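Local coordinates for protein N-terminal acetyltransferase B complex subunit MDM20 (Candida albicans, PDB 5K04) that probably serves as the non-catalytic auxiliary subunit of the NatB N-terminal acetyltransferase complex, pairing with the catalytic subunit NAT3, at residues Lys412-Met416 and Ile431-Leu435; Tyr447-Thr451 and Asp566-Asn570; Arg501-Ser507 and Ser544-Arg550; Lys577-Tyr581 and Glu671-Ile675. All coordinates share one frame; numbering follows the deposited sequence.

Contact 1. Residues Lys412-Met416 and Ile431-Leu435; sequences KLWLM and IYNGL
Ile431 lies against one side of helix 409-419, spreading its two branches over separate positions of that helix. Its CG2 is anti to the backbone N (CG1 at chi1 -58°) and drops between Lys412 and Met416, 3.8 Å from Lys412 O and 3.8 Å from Met416 CG. The longer branch runs the other way and brings CD1 to Leu415 CD2 at 3.6 Å, the two side chains crossing at about a right angle. Met416 passes Ile431 in the opposite direction, and Met416 SD lies 3.8 Å from Tyr432 CB, at the edge of the tyrosine ring. A bend at the last torsion (chi3 -65°) then turns CE back toward Leu435.

Leu435 closes the other end. One methyl, CD2, rests 3.6 Å from Lys412 CD, while CD1 touches Leu413 CD2 at 4.0 Å. Lys412 is extended beyond CG and runs alongside Leu435 in the opposite direction; its aliphatic chain therefore covers the leucine, and its ammonium arrives beside the end of the short helix. A water accepts from Lys412 NZ at 3.0 Å and donates to Ile431 O, tying the charged tip to the backbone of helix 429-434.

Helix 388-404 packs against Lys412 and Leu415, and Leu20 of the NAT3 chain touches Leu413. A short helix folded back by a brief connection on its predecessor, with an aliphatic seam between them, is a helical hairpin, consistent with the alpha-solenoid architecture of the TPR clan.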
loop_
_atom_site.group_PDB
_atom_site.type_symbol
_atom_site.label_atom_id
_atom_site.label_comp_id
_atom_site.label_asym_id
_atom_site.label_seq_id
_atom_site.Cartn_x
_atom_site.Cartn_y
_atom_site.Cartn_z
ATOM N N LYS A 412 -1.246 -19.140 4.736
ATOM C CA LYS A 412 -0.308 -18.962 3.630
ATOM C C LYS A 412 0.751 -17.918 3.960
ATOM O O LYS A 412 1.947 -18.133 3.715
ATOM C CB LYS A 412 -1.067 -18.566 2.369
ATOM C CG LYS A 412 -1.825 -19.718 1.732
ATOM C CD LYS A 412 -2.455 -19.309 0.432
ATOM C CE LYS A 412 -3.148 -20.491 -0.255
ATOM N NZ LYS A 412 -3.585 -20.042 -1.622
ATOM N N LEU A 413 0.334 -16.785 4.533
ATOM C CA LEU A 413 1.304 -15.743 4.866
ATOM C C LEU A 413 2.314 -16.264 5.872
ATOM O O LEU A 413 3.518 -16.020 5.738
ATOM C CB LEU A 413 0.594 -14.506 5.419
ATOM C CG LEU A 413 -0.357 -13.788 4.461
ATOM C CD1 LEU A 413 -1.032 -12.630 5.156
ATOM C CD2 LEU A 413 0.384 -13.315 3.263
ATOM N N TRP A 414 1.839 -17.003 6.879
ATOM C CA TRP A 414 2.734 -17.529 7.900
ATOM C C TRP A 414 3.693 -18.555 7.305
ATOM O O TRP A 414 4.885 -18.561 7.632
ATOM C CB TRP A 414 1.915 -18.132 9.047
ATOM C CG TRP A 414 1.547 -17.118 10.067
ATOM C CD1 TRP A 414 0.346 -16.466 10.183
ATOM C CD2 TRP A 414 2.395 -16.586 11.094
ATOM N NE1 TRP A 414 0.389 -15.579 11.228
ATOM C CE2 TRP A 414 1.637 -15.626 11.802
ATOM C CE3 TRP A 414 3.722 -16.820 11.478
ATOM C CZ2 TRP A 414 2.161 -14.898 12.887
ATOM C CZ3 TRP A 414 4.244 -16.110 12.570
ATOM C CH2 TRP A 414 3.458 -15.155 13.258
ATOM N N LEU A 415 3.188 -19.412 6.409
ATOM C CA LEU A 415 4.048 -20.374 5.728
ATOM C C LEU A 415 5.205 -19.671 5.020
ATOM O O LEU A 415 6.354 -20.132 5.073
ATOM C CB LEU A 415 3.219 -21.196 4.736
ATOM C CG LEU A 415 3.981 -22.295 4.000
ATOM C CD1 LEU A 415 4.674 -23.215 5.026
ATOM C CD2 LEU A 415 3.048 -23.086 3.091
ATOM N N MET A 416 4.922 -18.537 4.367
ATOM C CA MET A 416 5.995 -17.766 3.739
ATOM C C MET A 416 6.960 -17.205 4.782
ATOM O O MET A 416 8.181 -17.240 4.580
ATOM C CB MET A 416 5.406 -16.658 2.862
ATOM C CG MET A 416 4.935 -17.163 1.500
ATOM S SD MET A 416 4.586 -15.947 0.252
ATOM C CE MET A 416 3.235 -15.204 1.042
ATOM N N ILE A 431 3.562 -19.726 -3.343
ATOM C CA ILE A 431 2.517 -19.370 -2.385
ATOM C C ILE A 431 1.997 -17.967 -2.659
ATOM O O ILE A 431 0.783 -17.743 -2.746
ATOM C CB ILE A 431 3.062 -19.497 -0.954
ATOM C CG1 ILE A 431 3.557 -20.930 -0.716
ATOM C CG2 ILE A 431 2.006 -19.104 0.057
ATOM C CD1 ILE A 431 4.439 -21.066 0.495
ATOM N N TYR A 432 2.921 -17.011 -2.790
ATOM C CA TYR A 432 2.608 -15.619 -3.128
ATOM C C TYR A 432 1.733 -15.528 -4.370
ATOM O O TYR A 432 0.709 -14.829 -4.380
ATOM C CB TYR A 432 3.925 -14.861 -3.338
ATOM C CG TYR A 432 3.860 -13.354 -3.544
ATOM C CD1 TYR A 432 3.648 -12.795 -4.801
ATOM C CD2 TYR A 432 4.063 -12.491 -2.478
ATOM C CE1 TYR A 432 3.619 -11.399 -4.979
ATOM C CE2 TYR A 432 4.032 -11.108 -2.642
ATOM C CZ TYR A 432 3.813 -10.567 -3.889
ATOM O OH TYR A 432 3.787 -9.188 -4.021
ATOM N N ASN A 433 2.113 -16.261 -5.422
ATOM C CA ASN A 433 1.345 -16.256 -6.668
ATOM C C ASN A 433 0.016 -17.004 -6.547
ATOM O O ASN A 433 -0.936 -16.676 -7.259
ATOM C CB ASN A 433 2.182 -16.868 -7.786
ATOM C CG ASN A 433 3.361 -16.002 -8.173
ATOM O OD1 ASN A 433 3.344 -14.788 -7.993
ATOM N ND2 ASN A 433 4.391 -16.628 -8.726
ATOM N N GLY A 434 -0.057 -18.036 -5.697
ATOM C CA GLY A 434 -1.326 -18.704 -5.452
ATOM C C GLY A 434 -2.329 -17.841 -4.704
ATOM O O GLY A 434 -3.527 -18.149 -4.707
ATOM N N LEU A 435 -1.859 -16.768 -4.060
ATOM C CA LEU A 435 -2.721 -15.777 -3.425
ATOM C C LEU A 435 -3.214 -14.722 -4.410
ATOM O O LEU A 435 -4.030 -13.867 -4.033
ATOM C CB LEU A 435 -1.975 -15.105 -2.271
ATOM C CG LEU A 435 -1.954 -15.891 -0.951
ATOM C CD1 LEU A 435 -0.942 -15.308 0.022
ATOM C CD2 LEU A 435 -3.332 -15.899 -0.317
HETATM O O HOH W 1 -0.755 -19.675 -2.374
#

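Contact 2. Residues Tyr447-Thr451 and Asp566-Asn570; sequences YYLTT and DVPVN
The carbonyl oxygen of Tyr447 is gripped from within its own turn while Val567 CG1 presses on it from across the contact at 3.2 Å. Thr450 N donates to Tyr447 O at 3.0 Å, and Thr450 OG1 donates to it as well, in a bond modelled too short for its length to be trusted. Two turns thus meet here: the 3-10 segment that begins before Tyr447, and an inverse gamma turn centred on Pro568 and closed by Val569 N to Val567 O at 2.9 Å.

Val567, at the start of the gamma turn, inserts its side chain against the 3-10 turn. With CG1 anti to its backbone N (chi1 175°), that methyl reaches the Tyr447 carbonyl and Thr450, while CG2 points to the tyrosines. Tyr447 offers Val567 the edge of its ring, Tyr447 CD1 lying 4.0 Å from Val567 CB. One face of the same ring is taken by Tyr448 CD2, 3.8 Å above its plane and off toward the rim, and the phenol hydroxyl bonds to Asp551 O. Val569 adds CG1 beside Tyr447 CB, crossing Thr450 at about a right angle.

The contact joins the loop ahead of helix 456-485 to the one leading into helix 571-584, whose N-cap is Asn570. Lys417 of helix 409-419 also touches both Tyr448 and Val567. Farther along, Thr450 CG2 lies 3.6 Å from Pro568 O, and Thr451 CG2 meets the proline ring at CG, 3.7 Å away.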
loop_
_atom_site.group_PDB
_atom_site.type_symbol
_atom_site.label_atom_id
_atom_site.label_comp_id
_atom_site.label_asym_id
_atom_site.label_seq_id
_atom_site.Cartn_x
_atom_site.Cartn_y
_atom_site.Cartn_z
ATOM N N TYR A 447 7.488 -7.630 0.355
ATOM C CA TYR A 447 8.570 -7.956 1.265
ATOM C C TYR A 447 8.556 -9.426 1.665
ATOM O O TYR A 447 9.582 -9.932 2.131
ATOM C CB TYR A 447 8.464 -7.060 2.489
ATOM C CG TYR A 447 7.349 -7.453 3.451
ATOM C CD1 TYR A 447 7.578 -8.396 4.464
ATOM C CD2 TYR A 447 6.078 -6.873 3.372
ATOM C CE1 TYR A 447 6.555 -8.770 5.372
ATOM C CE2 TYR A 447 5.051 -7.241 4.280
ATOM C CZ TYR A 447 5.298 -8.193 5.268
ATOM O OH TYR A 447 4.304 -8.547 6.149
ATOM N N TYR A 448 7.413 -10.116 1.497
ATOM C CA TYR A 448 7.371 -11.563 1.688
ATOM C C TYR A 448 8.308 -12.291 0.730
ATOM O O TYR A 448 8.666 -13.441 0.991
ATOM C CB TYR A 448 5.934 -12.101 1.512
ATOM C CG TYR A 448 5.050 -11.963 2.735
ATOM C CD1 TYR A 448 5.136 -12.868 3.798
ATOM C CD2 TYR A 448 4.137 -10.927 2.830
ATOM C CE1 TYR A 448 4.331 -12.741 4.933
ATOM C CE2 TYR A 448 3.334 -10.776 3.950
ATOM C CZ TYR A 448 3.425 -11.693 5.001
ATOM O OH TYR A 448 2.625 -11.533 6.097
ATOM N N LEU A 449 8.708 -11.647 -0.367
ATOM C CA LEU A 449 9.617 -12.226 -1.347
ATOM C C LEU A 449 11.076 -11.852 -1.089
ATOM O O LEU A 449 11.943 -12.173 -1.911
ATOM C CB LEU A 449 9.203 -11.786 -2.747
ATOM C CG LEU A 449 7.756 -12.099 -3.157
ATOM C CD1 LEU A 449 7.364 -11.294 -4.397
ATOM C CD2 LEU A 449 7.577 -13.610 -3.417
ATOM N N THR A 450 11.354 -11.205 0.045
ATOM C CA THR A 450 12.690 -10.695 0.356
ATOM C C THR A 450 13.786 -11.737 0.118
ATOM O O THR A 450 14.816 -11.436 -0.497
ATOM C CB THR A 450 12.702 -10.210 1.811
ATOM O OG1 THR A 450 11.789 -9.106 1.964
ATOM C CG2 THR A 450 14.110 -9.802 2.260
ATOM N N THR A 451 13.579 -12.972 0.588
ATOM C CA THR A 451 14.606 -14.016 0.569
ATOM C C THR A 451 14.568 -14.886 -0.680
ATOM O O THR A 451 15.375 -15.816 -0.792
ATOM C CB THR A 451 14.464 -14.926 1.800
ATOM O OG1 THR A 451 13.200 -15.605 1.747
ATOM C CG2 THR A 451 14.543 -14.112 3.092
ATOM N N ASP A 566 10.166 -12.862 12.113
ATOM C CA ASP A 566 9.889 -11.798 11.170
ATOM C C ASP A 566 10.476 -12.177 9.815
ATOM O O ASP A 566 11.481 -12.889 9.743
ATOM C CB ASP A 566 10.506 -10.471 11.658
ATOM C CG ASP A 566 9.797 -9.900 12.871
ATOM O OD1 ASP A 566 8.558 -10.060 12.965
ATOM O OD2 ASP A 566 10.480 -9.284 13.716
ATOM N N VAL A 567 9.839 -11.722 8.740
ATOM C CA VAL A 567 10.575 -11.725 7.474
ATOM C C VAL A 567 11.789 -10.808 7.616
ATOM O O VAL A 567 11.677 -9.697 8.173
ATOM C CB VAL A 567 9.664 -11.300 6.309
ATOM C CG1 VAL A 567 10.455 -11.169 4.993
ATOM C CG2 VAL A 567 8.527 -12.330 6.133
ATOM N N PRO A 568 12.963 -11.246 7.219
ATOM C CA PRO A 568 14.208 -10.486 7.471
ATOM C C PRO A 568 14.471 -9.378 6.458
ATOM O O PRO A 568 15.409 -9.423 5.639
ATOM C CB PRO A 568 15.277 -11.587 7.420
ATOM C CG PRO A 568 14.712 -12.634 6.522
ATOM C CD PRO A 568 13.226 -12.626 6.765
ATOM N N VAL A 569 13.655 -8.336 6.529
ATOM C CA VAL A 569 13.849 -7.166 5.686
ATOM C C VAL A 569 15.067 -6.406 6.184
ATOM O O VAL A 569 15.428 -6.479 7.363
ATOM C CB VAL A 569 12.597 -6.267 5.681
ATOM C CG1 VAL A 569 11.384 -7.018 5.074
ATOM C CG2 VAL A 569 12.301 -5.742 7.091
ATOM N N ASN A 570 15.709 -5.668 5.270
ATOM C CA ASN A 570 16.861 -4.810 5.590
ATOM C C ASN A 570 16.733 -3.534 4.755
ATOM O O ASN A 570 17.178 -3.483 3.603
ATOM C CB ASN A 570 18.186 -5.521 5.328
ATOM C CG ASN A 570 19.377 -4.763 5.926
ATOM O OD1 ASN A 570 19.258 -3.594 6.297
ATOM N ND2 ASN A 570 20.522 -5.430 6.022
#

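Contact 3. Residues Arg501-Ser507 and Ser544-Arg550; sequences RMQNSIS and SDYTDNR
Arg501 and Asn549 hold each other twice over. The guanidinium grips Asn549 OD1 side-on through NE (2.9 Å) and NH2 (3.1 Å). The oxygen lies in the guanidinium plane, yet both nitrogens come from the same face of the amide, whose plane is turned 45° from it. In return Asn549 ND2 donates to Arg501 O at 3.0 Å. Thr547 OG1 reaches this oxygen at 2.7 Å, so the carbonyl, in the last turn of helix 489-503, accepts two side-chain donors from opposite faces.

Next to this cluster the backbones form a single beta bridge between Ser505 and Thr547. Thr547 N donates to Asn504 O at 3.1 Å, and Ile506 N to Thr547 O at 2.8 Å, the latter nearly straight (163°). Tyr546 and Arg550 flank Ile506: CD1 meets the tyrosine edge at CD2, 3.6 Å away, and CG2 lies over one face of the Arg550 guanidinium. That guanidinium is kept in place by Asp548, which takes NE on OD1 and NH2 on OD2 while OD1 also receives Arg550 N in an Asx turn.

Farther out, Glu443 bonds to Asn549 ND2 and Ser505 OG, Asp571 gives Arg550 a second carboxylate, and Glu10 of the NAT3 chain forms a salt bridge with Arg501 NH1. Segment 544-550 thus runs across the short link between helices 489-503 and 506-521, where Ser505 is the N-cap, with helix 440-445 and helix 571-584 also beside it.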
loop_
_atom_site.group_PDB
_atom_site.type_symbol
_atom_site.label_atom_id
_atom_site.label_comp_id
_atom_site.label_asym_id
_atom_site.label_seq_id
_atom_site.Cartn_x
_atom_site.Cartn_y
_atom_site.Cartn_z
ATOM N N ARG A 501 2.562 8.553 -1.370
ATOM C CA ARG A 501 3.047 7.391 -0.644
ATOM C C ARG A 501 3.668 6.360 -1.577
ATOM O O ARG A 501 4.459 5.526 -1.125
ATOM C CB ARG A 501 1.908 6.789 0.180
ATOM C CG ARG A 501 1.544 7.655 1.394
ATOM C CD ARG A 501 0.275 7.201 2.102
ATOM N NE ARG A 501 0.401 5.864 2.678
ATOM C CZ ARG A 501 -0.525 5.279 3.442
ATOM N NH1 ARG A 501 -1.656 5.910 3.715
ATOM N NH2 ARG A 501 -0.327 4.059 3.918
ATOM N N MET A 502 3.332 6.418 -2.870
ATOM C CA MET A 502 3.757 5.450 -3.876
ATOM C C MET A 502 5.023 5.872 -4.607
ATOM O O MET A 502 5.690 5.029 -5.214
ATOM C CB MET A 502 2.626 5.234 -4.899
ATOM C CG MET A 502 1.559 4.225 -4.475
ATOM S SD MET A 502 2.159 2.598 -4.120
ATOM C CE MET A 502 0.716 1.696 -4.560
ATOM N N GLN A 503 5.374 7.158 -4.533
ATOM C CA GLN A 503 6.425 7.721 -5.373
ATOM C C GLN A 503 7.807 7.194 -4.994
ATOM O O GLN A 503 8.663 7.000 -5.867
ATOM C CB GLN A 503 6.396 9.240 -5.265
ATOM C CG GLN A 503 7.445 9.926 -6.093
ATOM C CD GLN A 503 7.580 11.383 -5.738
ATOM O OE1 GLN A 503 7.971 11.738 -4.617
ATOM N NE2 GLN A 503 7.239 12.245 -6.689
ATOM N N ASN A 504 8.051 6.973 -3.704
ATOM C CA ASN A 504 9.376 6.589 -3.237
ATOM C C ASN A 504 9.277 5.632 -2.057
ATOM O O ASN A 504 9.861 5.849 -0.996
ATOM C CB ASN A 504 10.203 7.805 -2.853
ATOM C CG ASN A 504 11.660 7.520 -2.965
ATOM O OD1 ASN A 504 12.068 6.617 -3.709
ATOM N ND2 ASN A 504 12.461 8.269 -2.240
ATOM N N SER A 505 8.511 4.561 -2.236
ATOM C CA SER A 505 8.289 3.627 -1.153
ATOM C C SER A 505 9.458 2.653 -1.061
ATOM O O SER A 505 10.170 2.399 -2.038
ATOM C CB SER A 505 6.965 2.875 -1.332
ATOM O OG SER A 505 7.061 1.772 -2.223
ATOM N N ILE A 506 9.657 2.122 0.145
ATOM C CA ILE A 506 10.700 1.129 0.351
ATOM C C ILE A 506 10.420 -0.115 -0.488
ATOM O O ILE A 506 11.347 -0.753 -0.997
ATOM C CB ILE A 506 10.828 0.820 1.857
ATOM C CG1 ILE A 506 11.902 -0.250 2.116
ATOM C CG2 ILE A 506 9.486 0.394 2.453
ATOM C CD1 ILE A 506 13.306 0.259 1.938
ATOM N N SER A 507 9.140 -0.427 -0.717
ATOM C CA SER A 507 8.795 -1.597 -1.530
ATOM C C SER A 507 9.148 -1.392 -3.006
ATOM O O SER A 507 9.500 -2.355 -3.708
ATOM C CB SER A 507 7.304 -1.923 -1.364
ATOM O OG SER A 507 6.993 -2.187 0.001
ATOM N N SER A 544 16.670 10.173 -0.545
ATOM C CA SER A 544 15.690 10.645 0.416
ATOM C C SER A 544 15.228 9.502 1.310
ATOM O O SER A 544 15.676 8.360 1.202
ATOM C CB SER A 544 14.498 11.279 -0.300
ATOM O OG SER A 544 14.918 12.410 -1.033
ATOM N N ASP A 545 14.324 9.825 2.222
ATOM C CA ASP A 545 13.710 8.829 3.076
ATOM C C ASP A 545 12.521 8.222 2.358
ATOM O O ASP A 545 11.726 8.932 1.729
ATOM C CB ASP A 545 13.288 9.458 4.397
ATOM C CG ASP A 545 14.482 9.807 5.264
ATOM O OD1 ASP A 545 15.390 8.957 5.376
ATOM O OD2 ASP A 545 14.519 10.932 5.801
ATOM N N TYR A 546 12.429 6.900 2.439
ATOM C CA TYR A 546 11.415 6.127 1.739
ATOM C C TYR A 546 10.159 5.999 2.600
ATOM O O TYR A 546 10.237 5.915 3.829
ATOM C CB TYR A 546 11.955 4.736 1.385
ATOM C CG TYR A 546 13.282 4.707 0.614
ATOM C CD1 TYR A 546 13.741 5.812 -0.106
ATOM C CD2 TYR A 546 14.062 3.561 0.597
ATOM C CE1 TYR A 546 14.959 5.765 -0.817
ATOM C CE2 TYR A 546 15.270 3.504 -0.115
ATOM C CZ TYR A 546 15.708 4.601 -0.815
ATOM O OH TYR A 546 16.906 4.530 -1.489
ATOM N N THR A 547 9.001 6.011 1.949
ATOM C CA THR A 547 7.755 5.743 2.642
ATOM C C THR A 547 7.587 4.232 2.830
ATOM O O THR A 547 8.211 3.418 2.145
ATOM C CB THR A 547 6.568 6.345 1.886
ATOM O OG1 THR A 547 6.597 5.927 0.524
ATOM C CG2 THR A 547 6.654 7.850 1.893
ATOM N N ASP A 548 6.771 3.867 3.813
ATOM C CA ASP A 548 6.551 2.474 4.178
ATOM C C ASP A 548 5.049 2.233 4.250
ATOM O O ASP A 548 4.366 2.754 5.137
ATOM C CB ASP A 548 7.230 2.116 5.499
ATOM C CG ASP A 548 7.194 0.596 5.803
ATOM O OD1 ASP A 548 6.547 -0.157 5.045
ATOM O OD2 ASP A 548 7.818 0.164 6.801
ATOM N N ASN A 549 4.558 1.428 3.319
ATOM C CA ASN A 549 3.172 0.993 3.277
ATOM C C ASN A 549 3.046 -0.525 3.407
ATOM O O ASN A 549 1.971 -1.086 3.140
ATOM C CB ASN A 549 2.526 1.476 1.978
ATOM C CG ASN A 549 2.786 2.945 1.715
ATOM O OD1 ASN A 549 2.471 3.799 2.546
ATOM N ND2 ASN A 549 3.394 3.247 0.562
ATOM N N ARG A 550 4.108 -1.196 3.834
ATOM C CA ARG A 550 4.073 -2.644 3.958
ATOM C C ARG A 550 3.039 -3.085 4.993
ATOM O O ARG A 550 2.766 -2.384 5.969
ATOM C CB ARG A 550 5.468 -3.158 4.311
ATOM C CG ARG A 550 6.424 -3.009 3.120
ATOM C CD ARG A 550 7.837 -3.318 3.526
ATOM N NE ARG A 550 8.253 -2.439 4.613
ATOM C CZ ARG A 550 9.492 -2.403 5.097
ATOM N NH1 ARG A 550 10.418 -3.209 4.581
ATOM N NH2 ARG A 550 9.806 -1.556 6.080
HETATM O O HOH W 2 6.900 8.026 -1.344
HETATM O O HOH W 3 10.561 10.613 -0.491
HETATM O O HOH W 4 6.270 0.390 1.127
#

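Contact 4. Residues Lys577-Tyr581 and Glu671-Ile675; sequences KLLVY and EFIKI
Lys577 and Tyr581, one turn apart on helix 571-584, both reach the carboxylate of Glu671 on helix 661-682. These are two nearly parallel helices of the all-helical fold, inclined by 13° over the short segments. Their axes are 12.8 Å apart, too far for backbones to pack closely, and side chains must span the gap.

The polar contacts divide the carboxylate. Lys577 NZ forms a salt bridge to the syn lone pair of OE1 at 2.8 Å, its chain bent at chi2 and chi4 to bring the ammonium round. Tyr581 OH donates to OE2 at 2.6 Å on the anti side, 15° out of the carboxylate plane; OE2 itself sits in the plane of the tyrosine ring, at its edge. Glu671 gets there by stretching out, CG anti to the backbone N (chi1 173°) and the chain extended beyond it. Although all three residues are buried, the nearby ammonium and hydroxyl donor would probably favour the ionised carboxylate. Second partners fix the group further: Asn668 for Lys577 NZ, Gln517 for OE1 and Thr520 for Tyr581 OH, the last two from helix 506-521.

The apolar contacts lie a turn farther along, where Ile675 touches both Val580 and Tyr581, crossing the tyrosine at about a right angle. Tyr617 of helix 608-625 touches both Val580 and Ile675. Ile675 CD1 lies 3.9 Å from Val580 CG1 and 4.1 Å from Tyr581 CZ.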
loop_
_atom_site.group_PDB
_atom_site.type_symbol
_atom_site.label_atom_id
_atom_site.label_comp_id
_atom_site.label_asym_id
_atom_site.label_seq_id
_atom_site.Cartn_x
_atom_site.Cartn_y
_atom_site.Cartn_z
ATOM N N LYS A 577 22.374 -0.454 -1.667
ATOM C CA LYS A 577 22.474 -1.155 -2.940
ATOM C C LYS A 577 22.240 -0.195 -4.092
ATOM O O LYS A 577 22.985 -0.194 -5.077
ATOM C CB LYS A 577 21.472 -2.311 -2.995
ATOM C CG LYS A 577 21.778 -3.458 -2.033
ATOM C CD LYS A 577 23.176 -4.028 -2.233
ATOM C CE LYS A 577 23.372 -5.319 -1.437
ATOM N NZ LYS A 577 22.518 -6.481 -1.909
ATOM N N LEU A 578 21.210 0.652 -3.970
ATOM C CA LEU A 578 20.888 1.589 -5.042
ATOM C C LEU A 578 21.972 2.649 -5.185
ATOM O O LEU A 578 22.311 3.050 -6.303
ATOM C CB LEU A 578 19.523 2.221 -4.785
ATOM C CG LEU A 578 18.394 1.190 -4.695
ATOM C CD1 LEU A 578 17.053 1.881 -4.547
ATOM C CD2 LEU A 578 18.392 0.283 -5.913
ATOM N N LEU A 579 22.547 3.093 -4.066
ATOM C CA LEU A 579 23.718 3.963 -4.139
ATOM C C LEU A 579 24.866 3.269 -4.851
ATOM O O LEU A 579 25.480 3.842 -5.764
ATOM C CB LEU A 579 24.139 4.398 -2.742
ATOM C CG LEU A 579 23.065 5.228 -2.030
ATOM C CD1 LEU A 579 23.511 5.627 -0.635
ATOM C CD2 LEU A 579 22.757 6.460 -2.850
ATOM N N VAL A 580 25.158 2.021 -4.461
ATOM C CA VAL A 580 26.233 1.263 -5.106
ATOM C C VAL A 580 26.083 1.329 -6.619
ATOM O O VAL A 580 27.002 1.730 -7.342
ATOM C CB VAL A 580 26.253 -0.201 -4.610
ATOM C CG1 VAL A 580 27.160 -1.067 -5.509
ATOM C CG2 VAL A 580 26.731 -0.288 -3.174
ATOM N N TYR A 581 24.910 0.943 -7.117
ATOM C CA TYR A 581 24.716 0.917 -8.561
ATOM C C TYR A 581 24.772 2.323 -9.145
ATOM O O TYR A 581 25.290 2.524 -10.246
ATOM C CB TYR A 581 23.396 0.207 -8.896
ATOM C CG TYR A 581 23.512 -1.302 -8.768
ATOM C CD1 TYR A 581 24.035 -2.070 -9.808
ATOM C CD2 TYR A 581 23.111 -1.959 -7.616
ATOM C CE1 TYR A 581 24.155 -3.454 -9.707
ATOM C CE2 TYR A 581 23.223 -3.343 -7.507
ATOM C CZ TYR A 581 23.759 -4.086 -8.555
ATOM O OH TYR A 581 23.873 -5.456 -8.437
ATOM N N GLU A 671 27.074 -10.990 -5.561
ATOM C CA GLU A 671 26.823 -9.727 -6.244
ATOM C C GLU A 671 28.027 -8.802 -6.123
ATOM O O GLU A 671 28.429 -8.150 -7.097
ATOM C CB GLU A 671 25.562 -9.079 -5.663
ATOM C CG GLU A 671 25.250 -7.666 -6.140
ATOM C CD GLU A 671 24.048 -7.040 -5.404
ATOM O OE1 GLU A 671 23.927 -7.217 -4.175
ATOM O OE2 GLU A 671 23.229 -6.363 -6.069
ATOM N N PHE A 672 28.627 -8.754 -4.929
ATOM C CA PHE A 672 29.802 -7.918 -4.715
ATOM C C PHE A 672 30.955 -8.338 -5.624
ATOM O O PHE A 672 31.688 -7.489 -6.144
ATOM C CB PHE A 672 30.215 -7.974 -3.245
ATOM C CG PHE A 672 31.559 -7.348 -2.965
ATOM C CD1 PHE A 672 32.735 -8.102 -3.055
ATOM C CD2 PHE A 672 31.654 -6.011 -2.605
ATOM C CE1 PHE A 672 33.969 -7.532 -2.793
ATOM C CE2 PHE A 672 32.892 -5.430 -2.346
ATOM C CZ PHE A 672 34.050 -6.192 -2.444
ATOM N N ILE A 673 31.136 -9.644 -5.823
ATOM C CA ILE A 673 32.224 -10.114 -6.678
ATOM C C ILE A 673 31.927 -9.803 -8.137
ATOM O O ILE A 673 32.831 -9.459 -8.906
ATOM C CB ILE A 673 32.457 -11.615 -6.453
ATOM C CG1 ILE A 673 32.927 -11.851 -5.026
ATOM C CG2 ILE A 673 33.487 -12.154 -7.437
ATOM C CD1 ILE A 673 32.843 -13.284 -4.628
ATOM N N LYS A 674 30.657 -9.916 -8.541
ATOM C CA LYS A 674 30.292 -9.519 -9.897
ATOM C C LYS A 674 30.623 -8.048 -10.137
ATOM O O LYS A 674 31.099 -7.678 -11.215
ATOM C CB LYS A 674 28.802 -9.775 -10.149
ATOM C CG LYS A 674 28.352 -11.228 -10.070
ATOM C CD LYS A 674 28.985 -12.078 -11.144
ATOM C CE LYS A 674 28.414 -13.483 -11.116
ATOM N NZ LYS A 674 29.008 -14.332 -12.193
ATOM N N ILE A 675 30.373 -7.200 -9.135
ATOM C CA ILE A 675 30.654 -5.772 -9.257
ATOM C C ILE A 675 32.163 -5.514 -9.262
ATOM O O ILE A 675 32.660 -4.658 -10.008
ATOM C CB ILE A 675 29.922 -5.019 -8.129
ATOM C CG1 ILE A 675 28.407 -5.113 -8.348
ATOM C CG2 ILE A 675 30.356 -3.555 -8.019
ATOM C CD1 ILE A 675 27.595 -4.601 -7.174
#

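Overall arrangement
Contacts 1 and 4 are buried and join helices, but contact 1 is chiefly aliphatic between chain neighbours, whereas contact 4 crosses 90 residues with a buried salt bridge at its centre. Contacts 2 and 3 are partly buried: contact 2 ties two loops by wedged methyls, contact 3 a loop to the junction of two helices by a dense hydrogen-bond network close to the centre of the chain. Tyr448 packs on Leu413 and Met416, linking contacts 1 and 2; Arg550 touches Tyr447 and Val569, linking 2 and 3; Tyr546 meets Leu578, carrying the chain of touches to contact 4. Helix 506-521 starts in contact 3 and flanks contact 4. NAT3 reaches contacts 1 and 3.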